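Local coordinates for protein putative acetylornithine deacetylase (Sulfolobus tokodaii, PDB 3VPB) that probably catalyses the ATP-dependent joining of glutamate, through its amino group, to the C-terminal glutamate side chain of the carrier protein LysW, at residues B[5-10]-B[30-35]; B[11-16]-B[51-56]; B[47-52]-B[73-78]; B[18-23]-B[268-273]; B[180-185]-B[231-236]. One frame throughout, in Å; residues are numbered along the deposited sequence.

Contact 1 (B[5-10]-B[30-35]); sequences LIVDIV and IINVAQ
Leu5, Ile6 and Val7 pair with Ile30, Ile31 and Asn32 as the two parallel strands of a beta-alpha-beta unit, strand 2-7, helix 12-23 and strand 27-32, in the preATP-grasp part of the protein. The hydrogen bonds alternate between the strands, as in parallel pairing. Ile31 N donates to Leu5 O at 3.0 Å, and Val7 N donates to Ile31 O, also at 3.0 Å. Past the paired residues, Val33 N still reaches Val7 O at 2.9 Å.

Asn32 ties off the strand ends with its amide. Its CG lies anti to the backbone N (chi1 -170°). ND2 donates to Asp8 O at 3.0 Å, tilted from the carbonyl plane. OD1 turns back and accepts from Ala34 N at 2.9 Å, in the plane of its own C=O, which makes an Asx turn. Both ends of the amide are thus used, and its rotation is fixed.

The side chains of Leu5, Val7, Ile30 and Asn32 share one sheet face. Here Val7 CG2 meets Ile30 CG2 at 3.7 Å, and it also touches Asn32 ND2. On the other face Ile6 lies side by side with Ile31, CD1 against CB at 3.9 Å. Ile6 CG2 meets Val33 CG1 at 3.7 Å, the two side chains crossing at about a right angle.

Asp8 bonds to the backbone of Val55 and Ser56 and forms a salt bridge with Arg59, while Ile30 packs on Leu20 of the LysW chain. Leu5 and Val7 are covered by helix 12-23, and Ile6 by helix 57-69. Strand 49-52 pairs with strand 2-7 on the side away from strand 27-32.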
# COMPACT_ATOMS: atom_id res chain seq x y z
N LEU B 5 30.36 8.66 5.43
CA LEU B 5 29.26 8.43 6.35
C LEU B 5 27.99 8.55 5.51
O LEU B 5 27.75 9.59 4.94
CB LEU B 5 29.29 9.47 7.48
CG LEU B 5 28.17 9.52 8.56
CD1 LEU B 5 28.12 8.18 9.33
CD2 LEU B 5 28.42 10.69 9.55
N ILE B 6 27.24 7.45 5.39
CA ILE B 6 26.11 7.35 4.49
C ILE B 6 24.86 7.55 5.33
O ILE B 6 24.62 6.82 6.29
CB ILE B 6 26.07 5.93 3.83
CG1 ILE B 6 27.30 5.69 2.94
CG2 ILE B 6 24.74 5.71 3.07
CD1 ILE B 6 27.37 6.64 1.71
N VAL B 7 24.03 8.54 4.98
CA VAL B 7 22.91 8.91 5.85
C VAL B 7 21.66 9.17 5.00
O VAL B 7 21.76 9.35 3.78
CB VAL B 7 23.24 10.19 6.67
CG1 VAL B 7 24.56 10.00 7.47
CG2 VAL B 7 23.33 11.45 5.77
N ASP B 8 20.48 9.16 5.63
CA ASP B 8 19.30 9.74 4.98
C ASP B 8 18.67 10.79 5.89
O ASP B 8 18.50 11.96 5.50
CB ASP B 8 18.29 8.69 4.45
CG ASP B 8 17.84 7.66 5.49
OD1 ASP B 8 17.16 6.67 5.09
OD2 ASP B 8 18.12 7.82 6.70
N ILE B 9 18.33 10.38 7.10
CA ILE B 9 17.91 11.32 8.12
C ILE B 9 19.03 11.36 9.15
O ILE B 9 19.49 10.32 9.61
CB ILE B 9 16.57 10.91 8.80
CG1 ILE B 9 15.37 11.17 7.89
CG2 ILE B 9 16.38 11.71 10.10
CD1 ILE B 9 15.24 10.26 6.68
N VAL B 10 19.47 12.56 9.51
CA VAL B 10 20.55 12.74 10.47
C VAL B 10 19.97 12.87 11.88
O VAL B 10 19.32 13.88 12.21
CB VAL B 10 21.44 13.96 10.09
CG1 VAL B 10 22.38 14.31 11.21
CG2 VAL B 10 22.24 13.67 8.81
N ILE B 30 30.21 13.15 3.94
CA ILE B 30 28.89 12.61 4.20
C ILE B 30 28.23 12.53 2.83
O ILE B 30 28.27 13.49 2.06
CB ILE B 30 28.05 13.55 5.11
CG1 ILE B 30 28.60 13.59 6.54
CG2 ILE B 30 26.55 13.13 5.09
CD1 ILE B 30 28.17 14.77 7.39
N ILE B 31 27.63 11.38 2.51
CA ILE B 31 26.73 11.34 1.35
C ILE B 31 25.32 11.05 1.86
O ILE B 31 25.10 10.06 2.57
CB ILE B 31 27.11 10.26 0.31
CG1 ILE B 31 28.46 10.58 -0.32
CG2 ILE B 31 26.04 10.19 -0.80
CD1 ILE B 31 29.01 9.49 -1.21
N ASN B 32 24.39 11.93 1.52
CA ASN B 32 22.99 11.69 1.86
C ASN B 32 22.32 10.91 0.70
O ASN B 32 22.08 11.47 -0.39
CB ASN B 32 22.25 13.00 2.14
CG ASN B 32 20.88 12.75 2.71
OD1 ASN B 32 20.11 11.97 2.15
ND2 ASN B 32 20.58 13.37 3.85
N VAL B 33 22.02 9.64 0.93
CA VAL B 33 21.49 8.77 -0.14
C VAL B 33 19.99 8.94 -0.35
O VAL B 33 19.42 8.31 -1.24
CB VAL B 33 21.87 7.30 0.04
CG1 VAL B 33 23.42 7.17 -0.02
CG2 VAL B 33 21.36 6.77 1.37
N ALA B 34 19.35 9.81 0.44
CA ALA B 34 18.01 10.29 0.08
C ALA B 34 18.08 11.46 -0.90
O ALA B 34 17.04 11.99 -1.34
CB ALA B 34 17.22 10.68 1.32
N GLN B 35 19.29 11.90 -1.22
CA GLN B 35 19.48 13.05 -2.11
C GLN B 35 20.32 12.76 -3.33
O GLN B 35 20.08 13.33 -4.38
CB GLN B 35 20.04 14.25 -1.34
CG GLN B 35 19.14 14.67 -0.17
CD GLN B 35 19.74 15.73 0.74
OE1 GLN B 35 19.09 16.17 1.69
NE2 GLN B 35 21.00 16.13 0.47

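Contact 2 (B[11-16]-B[51-56]); sequences RQEEKL and IIRPVS
Glu14 and Arg53 are the centre of a buried salt-bridge network, completed by Arg11, where the start of helix 12-23 faces the end of strand 49-52 in the preATP-grasp part. Glu14 bends at chi2 (70°), turning CD toward the arginines. Arg53 grips Glu14 OE2 side-on with two nitrogens. NE donates at 2.8 Å to the anti lone pair of OE2, and NH1 at 3.0 Å to OE2 from the syn side. OE2 lies near the guanidinium plane, and the carboxylate and guanidinium planes are 26° apart. Arg53 NH2 turns to Pro255 O.

Arg11 grips the same carboxylate with one nitrogen to each oxygen. NE donates to Glu14 OE1 at 2.9 Å in a nearly straight bond (171°). NH2 donates to OE2 at 2.8 Å from above the carboxylate plane. Arg11 sits at the N-cap position, and its backbone N also donates to OE1, at 2.8 Å. Five N-H groups therefore hold two oxygens, OE2 taking three and OE1 two. Arg11 NH1 forms a salt bridge with Glu256 of the glutamate pocket. Val55 CG2 covers one face of the Arg11 guanidinium, 3.7 Å from CZ, over its centre.

The two arginines come close, Arg11 NH2 to Arg53 NH1 at 3.6 Å, and the shared carboxylate probably offsets this repulsion. An alanine in place of Glu14 would probably leave the two like charges facing each other without their common mate, each guanidinium held less firmly.

Glu13 sends OE1 to Phe257 N and Lys258 N, also of that pocket. Its CB lies 3.3 Å from Arg53 NH1.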
# COMPACT_ATOMS: atom_id res chain seq x y z
N ARG B 11 20.12 11.80 12.67
CA ARG B 11 19.71 11.80 14.08
C ARG B 11 20.90 12.15 14.96
O ARG B 11 22.03 12.30 14.47
CB ARG B 11 19.21 10.41 14.53
CG ARG B 11 18.15 9.76 13.69
CD ARG B 11 18.12 8.27 13.91
NE ARG B 11 19.18 7.59 13.14
CZ ARG B 11 19.16 6.31 12.81
NH1 ARG B 11 18.14 5.55 13.20
NH2 ARG B 11 20.16 5.79 12.07
N GLN B 12 20.66 12.19 16.27
CA GLN B 12 21.75 12.43 17.22
C GLN B 12 22.91 11.48 16.98
O GLN B 12 24.06 11.88 17.05
CB GLN B 12 21.25 12.29 18.66
CG GLN B 12 21.06 13.62 19.39
CD GLN B 12 22.36 14.40 19.54
OE1 GLN B 12 22.52 15.46 18.93
NE2 GLN B 12 23.31 13.87 20.31
N GLU B 13 22.58 10.23 16.67
CA GLU B 13 23.60 9.20 16.48
C GLU B 13 24.54 9.58 15.33
O GLU B 13 25.75 9.44 15.43
CB GLU B 13 22.95 7.85 16.19
CG GLU B 13 22.40 7.10 17.43
CD GLU B 13 21.01 7.54 17.89
OE1 GLU B 13 20.48 6.89 18.82
OE2 GLU B 13 20.44 8.50 17.33
N GLU B 14 23.97 10.02 14.21
CA GLU B 14 24.78 10.41 13.07
C GLU B 14 25.64 11.64 13.37
O GLU B 14 26.80 11.71 12.95
CB GLU B 14 23.93 10.63 11.82
CG GLU B 14 23.41 9.32 11.23
CD GLU B 14 22.34 8.63 12.10
OE1 GLU B 14 21.39 9.31 12.55
OE2 GLU B 14 22.44 7.41 12.31
N LYS B 15 25.08 12.59 14.11
CA LYS B 15 25.82 13.79 14.51
C LYS B 15 27.01 13.44 15.37
O LYS B 15 28.13 13.96 15.17
CB LYS B 15 24.90 14.77 15.23
CG LYS B 15 23.90 15.40 14.31
CD LYS B 15 22.99 16.36 15.08
CE LYS B 15 22.09 15.61 16.03
NZ LYS B 15 21.71 16.48 17.17
N LEU B 16 26.77 12.53 16.32
CA LEU B 16 27.82 12.06 17.22
C LEU B 16 28.92 11.31 16.46
O LEU B 16 30.10 11.43 16.80
CB LEU B 16 27.24 11.19 18.35
CG LEU B 16 26.38 11.88 19.42
CD1 LEU B 16 25.80 10.83 20.36
CD2 LEU B 16 27.16 12.94 20.24
N ILE B 51 30.44 4.05 6.65
CA ILE B 51 29.69 3.77 7.89
C ILE B 51 28.25 3.93 7.46
O ILE B 51 27.87 4.99 7.00
CB ILE B 51 30.03 4.76 9.00
CG1 ILE B 51 31.53 4.71 9.32
CG2 ILE B 51 29.15 4.53 10.28
CD1 ILE B 51 31.92 5.73 10.42
N ILE B 52 27.49 2.84 7.52
CA ILE B 52 26.18 2.80 6.85
C ILE B 52 25.14 3.15 7.90
O ILE B 52 24.83 2.34 8.76
CB ILE B 52 25.88 1.37 6.25
CG1 ILE B 52 26.96 0.94 5.21
CG2 ILE B 52 24.46 1.36 5.65
CD1 ILE B 52 27.13 1.92 3.99
N ARG B 53 24.54 4.33 7.76
CA ARG B 53 23.65 4.90 8.77
C ARG B 53 22.20 5.28 8.35
O ARG B 53 21.50 5.89 9.15
CB ARG B 53 24.35 6.09 9.45
CG ARG B 53 25.59 5.70 10.29
CD ARG B 53 25.25 4.68 11.37
NE ARG B 53 24.24 5.23 12.29
CZ ARG B 53 23.84 4.61 13.39
NH1 ARG B 53 22.94 5.17 14.19
NH2 ARG B 53 24.37 3.43 13.71
N PRO B 54 21.74 4.93 7.12
CA PRO B 54 20.35 5.30 6.83
C PRO B 54 19.35 4.66 7.80
O PRO B 54 19.54 3.51 8.24
CB PRO B 54 20.13 4.73 5.40
CG PRO B 54 21.49 4.70 4.82
CD PRO B 54 22.33 4.22 5.98
N VAL B 55 18.27 5.40 8.07
CA VAL B 55 17.17 4.95 8.93
C VAL B 55 16.34 3.93 8.14
O VAL B 55 15.76 2.99 8.71
CB VAL B 55 16.25 6.14 9.35
CG1 VAL B 55 15.18 5.71 10.37
CG2 VAL B 55 17.09 7.32 9.89
N SER B 56 16.28 4.10 6.82
CA SER B 56 15.54 3.14 5.97
C SER B 56 16.43 1.92 5.82
O SER B 56 17.57 2.06 5.37
CB SER B 56 15.31 3.74 4.58
OG SER B 56 14.98 2.70 3.65

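Contact 3 (B[47-52]-B[73-78]); sequences YDVAII and HTINSS
Val49, Ala50 and Ile51 pair in parallel with His73, Thr74 and Ile75, in the beta-alpha-beta unit of strand 49-52, helix 57-69 and strand 73-75. The bonds step from one strand to the other. His73 N donates to Asp48 O at 3.2 Å, and Ala50 N to His73 O at 2.9 Å. Ile75 N then meets Ala50 O at 2.9 Å, and Ile52 N meets Ile75 O at 2.8 Å. Beyond this the chain turns away through a cis peptide bond before Asn76. A water bridges the diverging chains, accepting from Asn76 N at 2.8 Å and donating to Ile52 O at 2.9 Å.

Val49 and Ile75 share a face. Ile75 CD1, set anti to CA (chi2 170°), meets Val49 CG1 at 3.7 Å. On the opposite face Thr74 turns CG2 to Ala50 CB at 3.9 Å, while its OG1 bonds to Ser64 OG.

Asn76 ND2 bonds Asp253 O and Phe233 O, and His73 NE2 bonds Glu232 OE1. Strand 73-75 is one of the two outermost strands of this sheet within the chain, and strand 2-7 flanks 49-52 on its other edge. Helix 57-69 covers Ala50, Ile52 and Thr74, while helix 268-280 covers Val49, Ile51 and Ile75.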
# COMPACT_ATOMS: atom_id res chain seq x y z
N TYR B 47 36.87 5.92 -1.23
CA TYR B 47 36.70 5.70 0.22
C TYR B 47 37.20 4.34 0.63
O TYR B 47 37.01 3.34 -0.08
CB TYR B 47 35.24 5.87 0.65
CG TYR B 47 34.66 7.20 0.26
CD1 TYR B 47 35.10 8.37 0.86
CD2 TYR B 47 33.67 7.28 -0.73
CE1 TYR B 47 34.57 9.61 0.50
CE2 TYR B 47 33.13 8.52 -1.10
CZ TYR B 47 33.61 9.67 -0.49
OH TYR B 47 33.07 10.89 -0.84
N ASP B 48 37.87 4.31 1.77
CA ASP B 48 38.37 3.08 2.35
C ASP B 48 37.29 2.37 3.15
O ASP B 48 37.15 1.12 3.10
CB ASP B 48 39.59 3.42 3.17
CG ASP B 48 40.67 4.11 2.32
OD1 ASP B 48 41.16 3.47 1.37
OD2 ASP B 48 40.95 5.30 2.53
N VAL B 49 36.48 3.15 3.87
CA VAL B 49 35.47 2.59 4.76
C VAL B 49 34.20 3.43 4.64
O VAL B 49 34.29 4.64 4.54
CB VAL B 49 35.92 2.62 6.25
CG1 VAL B 49 34.79 2.16 7.17
CG2 VAL B 49 37.15 1.74 6.46
N ALA B 50 33.06 2.75 4.65
CA ALA B 50 31.74 3.43 4.67
C ALA B 50 30.99 3.05 5.95
O ALA B 50 30.92 1.88 6.30
CB ALA B 50 30.93 3.03 3.44
N ILE B 51 30.44 4.05 6.65
CA ILE B 51 29.69 3.77 7.89
C ILE B 51 28.25 3.93 7.46
O ILE B 51 27.87 4.99 7.00
CB ILE B 51 30.03 4.76 9.00
CG1 ILE B 51 31.53 4.71 9.32
CG2 ILE B 51 29.15 4.53 10.28
CD1 ILE B 51 31.92 5.73 10.42
N ILE B 52 27.49 2.84 7.52
CA ILE B 52 26.18 2.80 6.85
C ILE B 52 25.14 3.15 7.90
O ILE B 52 24.83 2.34 8.76
CB ILE B 52 25.88 1.37 6.25
CG1 ILE B 52 26.96 0.94 5.21
CG2 ILE B 52 24.46 1.36 5.65
CD1 ILE B 52 27.13 1.92 3.99
N HIS B 73 35.00 -1.04 2.02
CA HIS B 73 34.57 -1.86 3.13
C HIS B 73 33.44 -1.17 3.87
O HIS B 73 33.62 -0.06 4.35
CB HIS B 73 35.70 -2.12 4.11
CG HIS B 73 35.28 -3.02 5.22
ND1 HIS B 73 35.17 -4.39 5.07
CD2 HIS B 73 34.88 -2.75 6.49
CE1 HIS B 73 34.73 -4.92 6.19
NE2 HIS B 73 34.55 -3.95 7.07
N THR B 74 32.29 -1.82 3.96
CA THR B 74 31.15 -1.17 4.58
C THR B 74 30.88 -1.75 5.96
O THR B 74 31.08 -2.96 6.20
CB THR B 74 29.88 -1.29 3.72
OG1 THR B 74 29.54 -2.68 3.58
CG2 THR B 74 30.10 -0.66 2.37
N ILE B 75 30.43 -0.88 6.86
CA ILE B 75 30.10 -1.26 8.22
C ILE B 75 28.69 -0.74 8.48
O ILE B 75 28.54 0.47 8.57
CB ILE B 75 31.09 -0.57 9.23
CG1 ILE B 75 32.55 -1.04 9.00
CG2 ILE B 75 30.64 -0.77 10.71
CD1 ILE B 75 33.56 -0.18 9.81
N ASN B 76 27.68 -1.61 8.58
CA ASN B 76 27.79 -3.05 8.32
C ASN B 76 27.77 -3.43 6.84
O ASN B 76 27.40 -2.63 5.99
CB ASN B 76 26.68 -3.81 9.07
CG ASN B 76 26.82 -3.69 10.57
OD1 ASN B 76 27.84 -4.06 11.12
ND2 ASN B 76 25.83 -3.11 11.23
N SER B 77 28.18 -4.66 6.55
CA SER B 77 28.12 -5.20 5.18
C SER B 77 26.67 -5.49 4.72
O SER B 77 25.76 -5.65 5.54
CB SER B 77 29.04 -6.43 5.04
OG SER B 77 28.53 -7.54 5.77
N SER B 78 26.46 -5.56 3.40
CA SER B 78 25.10 -5.80 2.89
C SER B 78 24.62 -7.17 3.33
O SER B 78 23.44 -7.37 3.54
CB SER B 78 25.04 -5.63 1.35
OG SER B 78 25.81 -6.62 0.69
O HOH W 1 25.17 -0.47 9.30

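Contact 4 (B[18-23]-B[268-273])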
# COMPACT_ATOMS: atom_id res chain seq x y z
N ALA B 18 29.72 11.81 13.22
CA ALA B 18 30.42 12.84 12.48
C ALA B 18 31.38 13.61 13.39
O ALA B 18 32.52 13.92 12.99
CB ALA B 18 29.43 13.81 11.82
N LYS B 19 30.95 13.88 14.62
CA LYS B 19 31.75 14.69 15.54
C LYS B 19 32.96 13.88 15.95
O LYS B 19 34.07 14.42 16.07
CB LYS B 19 30.92 15.12 16.76
CG LYS B 19 31.67 15.99 17.78
CD LYS B 19 32.15 17.33 17.15
CE LYS B 19 32.71 18.30 18.20
NZ LYS B 19 34.10 17.91 18.65
N ALA B 20 32.76 12.58 16.15
CA ALA B 20 33.87 11.72 16.54
C ALA B 20 34.89 11.51 15.42
O ALA B 20 36.10 11.40 15.69
CB ALA B 20 33.34 10.35 17.08
N LEU B 21 34.42 11.46 14.16
CA LEU B 21 35.32 11.45 13.01
C LEU B 21 36.19 12.72 13.03
O LEU B 21 37.44 12.63 13.01
CB LEU B 21 34.56 11.28 11.68
CG LEU B 21 33.95 9.88 11.46
CD1 LEU B 21 32.84 9.89 10.39
CD2 LEU B 21 35.00 8.84 11.13
N GLU B 22 35.54 13.86 13.15
CA GLU B 22 36.23 15.16 13.22
C GLU B 22 37.26 15.22 14.37
O GLU B 22 38.41 15.64 14.15
CB GLU B 22 35.19 16.26 13.40
CG GLU B 22 35.76 17.68 13.55
CD GLU B 22 34.70 18.71 13.96
OE1 GLU B 22 33.58 18.69 13.39
OE2 GLU B 22 34.99 19.52 14.87
N GLU B 23 36.85 14.79 15.56
CA GLU B 23 37.65 14.92 16.78
C GLU B 23 38.88 14.02 16.75
O GLU B 23 39.87 14.32 17.41
CB GLU B 23 36.82 14.55 18.00
CG GLU B 23 36.07 15.68 18.63
CD GLU B 23 35.20 15.23 19.80
OE1 GLU B 23 35.59 14.32 20.58
OE2 GLU B 23 34.11 15.80 19.97
N VAL B 268 29.81 5.63 22.54
CA VAL B 268 29.68 4.67 21.42
C VAL B 268 30.32 5.17 20.12
O VAL B 268 31.05 4.41 19.46
CB VAL B 268 28.20 4.25 21.20
CG1 VAL B 268 28.04 3.35 19.97
CG2 VAL B 268 27.64 3.52 22.42
N ALA B 269 30.06 6.42 19.75
CA ALA B 269 30.66 6.99 18.53
C ALA B 269 32.20 7.00 18.59
O ALA B 269 32.89 6.70 17.61
CB ALA B 269 30.08 8.38 18.23
N GLN B 270 32.75 7.29 19.77
CA GLN B 270 34.22 7.27 19.93
C GLN B 270 34.78 5.85 19.81
O GLN B 270 35.82 5.64 19.16
CB GLN B 270 34.60 7.89 21.29
CG GLN B 270 36.11 7.93 21.59
CD GLN B 270 36.90 8.76 20.58
OE1 GLN B 270 36.41 9.73 20.02
NE2 GLN B 270 38.15 8.36 20.34
N LYS B 271 34.11 4.88 20.44
CA LYS B 271 34.54 3.48 20.34
C LYS B 271 34.51 2.97 18.90
O LYS B 271 35.39 2.23 18.48
CB LYS B 271 33.69 2.58 21.25
CG LYS B 271 33.84 2.91 22.74
CD LYS B 271 35.25 2.51 23.21
CE LYS B 271 35.50 2.95 24.66
NZ LYS B 271 34.63 2.15 25.59
N LEU B 272 33.48 3.36 18.16
CA LEU B 272 33.38 2.98 16.74
C LEU B 272 34.55 3.55 15.92
O LEU B 272 35.20 2.83 15.15
CB LEU B 272 32.05 3.51 16.16
CG LEU B 272 31.85 3.19 14.66
CD1 LEU B 272 31.83 1.71 14.38
CD2 LEU B 272 30.57 3.86 14.18
N VAL B 273 34.80 4.85 16.08
CA VAL B 273 35.83 5.54 15.28
C VAL B 273 37.19 4.94 15.66
O VAL B 273 38.01 4.66 14.79
CB VAL B 273 35.78 7.07 15.45
CG1 VAL B 273 37.00 7.72 14.82
CG2 VAL B 273 34.53 7.62 14.76
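Val273 and Ala20 meet where helix 12-23 of the preATP-grasp part crosses helix 268-280 of the ATP-grasp part. The axes of segments 18-23 and 268-273 approach to 8.7 Å at a signed crossing angle of -52°. The contact is apolar, and no hydrogen bond crosses between the segments.

Val273 can be followed outward. Its CB is directed toward segment 18-23, and from there the side chain forks. CG1, anti to the backbone N (chi1 169°), lies 3.9 Å from Ala20 O. CG2, beside the backbone N, packs against two residues of the facing helix. It touches Ala20 CB at 3.8 Å and Leu21 CD2 at 3.9 Å, with Leu21 CG close behind. One methyl thus touches two successive residues of the partner helix.

Ala20 CB also meets the turn before Val273. It lies 3.7 Å from Ala269 O and 4.0 Å from Ala269 CB. Two alanines facing each other let the backbones come close here, with Ala20 CA and Gln270 CA 5.6 Å apart. Gln270 sits at the margin. Asn24, just past the end of segment 18-23, gives ND2 to both Gln270 OE1 and Ala20 O.

Leu21 also packs on Tyr28 of strand 27-32. On the other side, Val268 and Leu272 turn to Phe233 of strand 233-241, and Val268 and Lys271 to Leu187 of strand 185-193. Helix 12-23 thus packs on the parallel sheet, and helix 268-280 on the five-stranded antiparallel one.

Contact 5 (B[180-185]-B[231-236]); sequences IAIGEE and GEFVSI
Phe233 has CG anti to the backbone N (chi1 173°), and chi2 of 42° turns its ring so that the CD1-CE1 side faces Ile180 and Ile182. All three side chains lie on one face of the sheet, side by side. Ile180 CG2 meets the ring edge at CE1, 3.8 Å away and near the ring plane. Ile182 CG1 approaches CD1 at 3.6 Å. An alanine in place of Phe233 would probably open a gap beside both isoleucines.

Beneath the side chains, the strands pair antiparallel. Ala181 and Val234 form a hydrogen-bonded pair, Ala181 N to Val234 O at 3.0 Å and Val234 N to Ala181 O at 3.1 Å. Gly183 N donates to Glu232 O at 2.8 Å, at the start of a type I' turn from Ile182 to Glu185. A water accepts from Glu184 N at 2.9 Å and donates to Gly231 O at 2.7 Å.

Ser235 OG bonds ND2 of Asn252, a magnesium-site residue, and Glu56 of the LysW chain. Both strands lie within the five-stranded antiparallel sheet of the ATP-grasp part, between strands 185-193 and 245-252. Helix 216-229 covers Ala181, Val234 and Ile236, and helix 268-280 covers Ile182 and Phe233.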
# COMPACT_ATOMS: atom_id res chain seq x y z
N ILE B 180 25.36 -3.93 22.76
CA ILE B 180 26.00 -3.47 21.54
C ILE B 180 27.34 -4.19 21.46
O ILE B 180 28.01 -4.36 22.49
CB ILE B 180 26.22 -1.95 21.53
CG1 ILE B 180 24.86 -1.23 21.39
CG2 ILE B 180 27.16 -1.53 20.35
CD1 ILE B 180 24.91 0.30 21.27
N ALA B 181 27.71 -4.61 20.27
CA ALA B 181 29.00 -5.23 20.01
C ALA B 181 29.69 -4.49 18.86
O ALA B 181 29.03 -4.08 17.88
CB ALA B 181 28.83 -6.70 19.67
N ILE B 182 30.99 -4.30 19.00
CA ILE B 182 31.81 -3.71 17.96
C ILE B 182 32.95 -4.68 17.70
O ILE B 182 33.62 -5.10 18.65
CB ILE B 182 32.35 -2.31 18.38
CG1 ILE B 182 31.22 -1.30 18.50
CG2 ILE B 182 33.38 -1.80 17.40
CD1 ILE B 182 31.70 0.07 18.99
N GLY B 183 33.15 -5.05 16.43
CA GLY B 183 34.18 -6.02 16.05
C GLY B 183 33.97 -7.39 16.67
O GLY B 183 34.94 -8.10 16.94
N GLU B 184 32.71 -7.76 16.89
CA GLU B 184 32.31 -9.04 17.55
C GLU B 184 32.77 -9.18 19.01
O GLU B 184 32.86 -10.29 19.55
CB GLU B 184 32.66 -10.29 16.71
CG GLU B 184 32.20 -10.17 15.26
CD GLU B 184 32.46 -11.40 14.40
OE1 GLU B 184 32.97 -12.43 14.91
OE2 GLU B 184 32.16 -11.34 13.19
N GLU B 185 33.06 -8.05 19.64
CA GLU B 185 33.34 -8.01 21.08
C GLU B 185 32.27 -7.20 21.76
O GLU B 185 31.85 -6.17 21.24
CB GLU B 185 34.69 -7.38 21.38
CG GLU B 185 35.87 -8.15 20.77
CD GLU B 185 37.17 -7.90 21.50
OE1 GLU B 185 37.89 -8.90 21.74
OE2 GLU B 185 37.49 -6.73 21.83
N GLY B 231 28.32 -9.45 12.37
CA GLY B 231 28.19 -7.99 12.40
C GLY B 231 29.40 -7.29 13.01
O GLY B 231 29.94 -7.75 14.00
N GLU B 232 29.83 -6.19 12.40
CA GLU B 232 30.90 -5.37 12.96
C GLU B 232 30.45 -4.31 13.95
O GLU B 232 31.22 -3.91 14.83
CB GLU B 232 31.72 -4.69 11.85
CG GLU B 232 32.99 -5.45 11.54
CD GLU B 232 33.89 -4.71 10.58
OE1 GLU B 232 33.44 -4.42 9.46
OE2 GLU B 232 35.04 -4.43 10.97
N PHE B 233 29.22 -3.81 13.79
CA PHE B 233 28.70 -2.83 14.73
C PHE B 233 27.20 -3.07 14.79
O PHE B 233 26.46 -2.61 13.94
CB PHE B 233 29.02 -1.38 14.29
CG PHE B 233 28.37 -0.30 15.12
CD1 PHE B 233 28.31 -0.39 16.51
CD2 PHE B 233 27.85 0.84 14.51
CE1 PHE B 233 27.74 0.62 17.27
CE2 PHE B 233 27.27 1.85 15.25
CZ PHE B 233 27.21 1.76 16.63
N VAL B 234 26.77 -3.85 15.78
CA VAL B 234 25.36 -4.27 15.82
C VAL B 234 24.80 -4.20 17.23
O VAL B 234 25.55 -4.26 18.22
CB VAL B 234 25.16 -5.72 15.28
CG1 VAL B 234 25.43 -5.82 13.75
CG2 VAL B 234 26.01 -6.71 16.07
N SER B 235 23.48 -4.09 17.32
CA SER B 235 22.83 -4.24 18.61
C SER B 235 22.13 -5.59 18.69
O SER B 235 21.85 -6.25 17.67
CB SER B 235 21.86 -3.08 18.91
OG SER B 235 20.80 -3.09 18.00
N ILE B 236 21.89 -6.02 19.93
CA ILE B 236 21.26 -7.30 20.18
C ILE B 236 20.20 -7.08 21.26
O ILE B 236 20.45 -6.38 22.26
CB ILE B 236 22.27 -8.36 20.72
CG1 ILE B 236 23.57 -8.39 19.90
CG2 ILE B 236 21.65 -9.76 20.69
CD1 ILE B 236 24.65 -7.28 20.24
O HOH W 2 30.14 -6.59 16.48

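All five contacts are largely buried, and they differ in chemistry. Contacts 1 and 3 are parallel strand pairings in one sheet, set on either side of the central pair of strands 2-7 and 49-52. Contact 1 includes the exposed Ile30 at its edge. Contact 5 pairs strands antiparallel in the other part of the protein. Contact 2 is the charged one and lies close to the bound glutamate. Contact 4 is an apolar crossing of two helices that joins the preATP-grasp and ATP-grasp parts. Contacts 2 and 4 both use helix 12-23, and contacts 2 and 3 share Ile51 and Ile52. Phe233 of contact 5 touches Arg53 of contact 2 and Leu272 of contact 4.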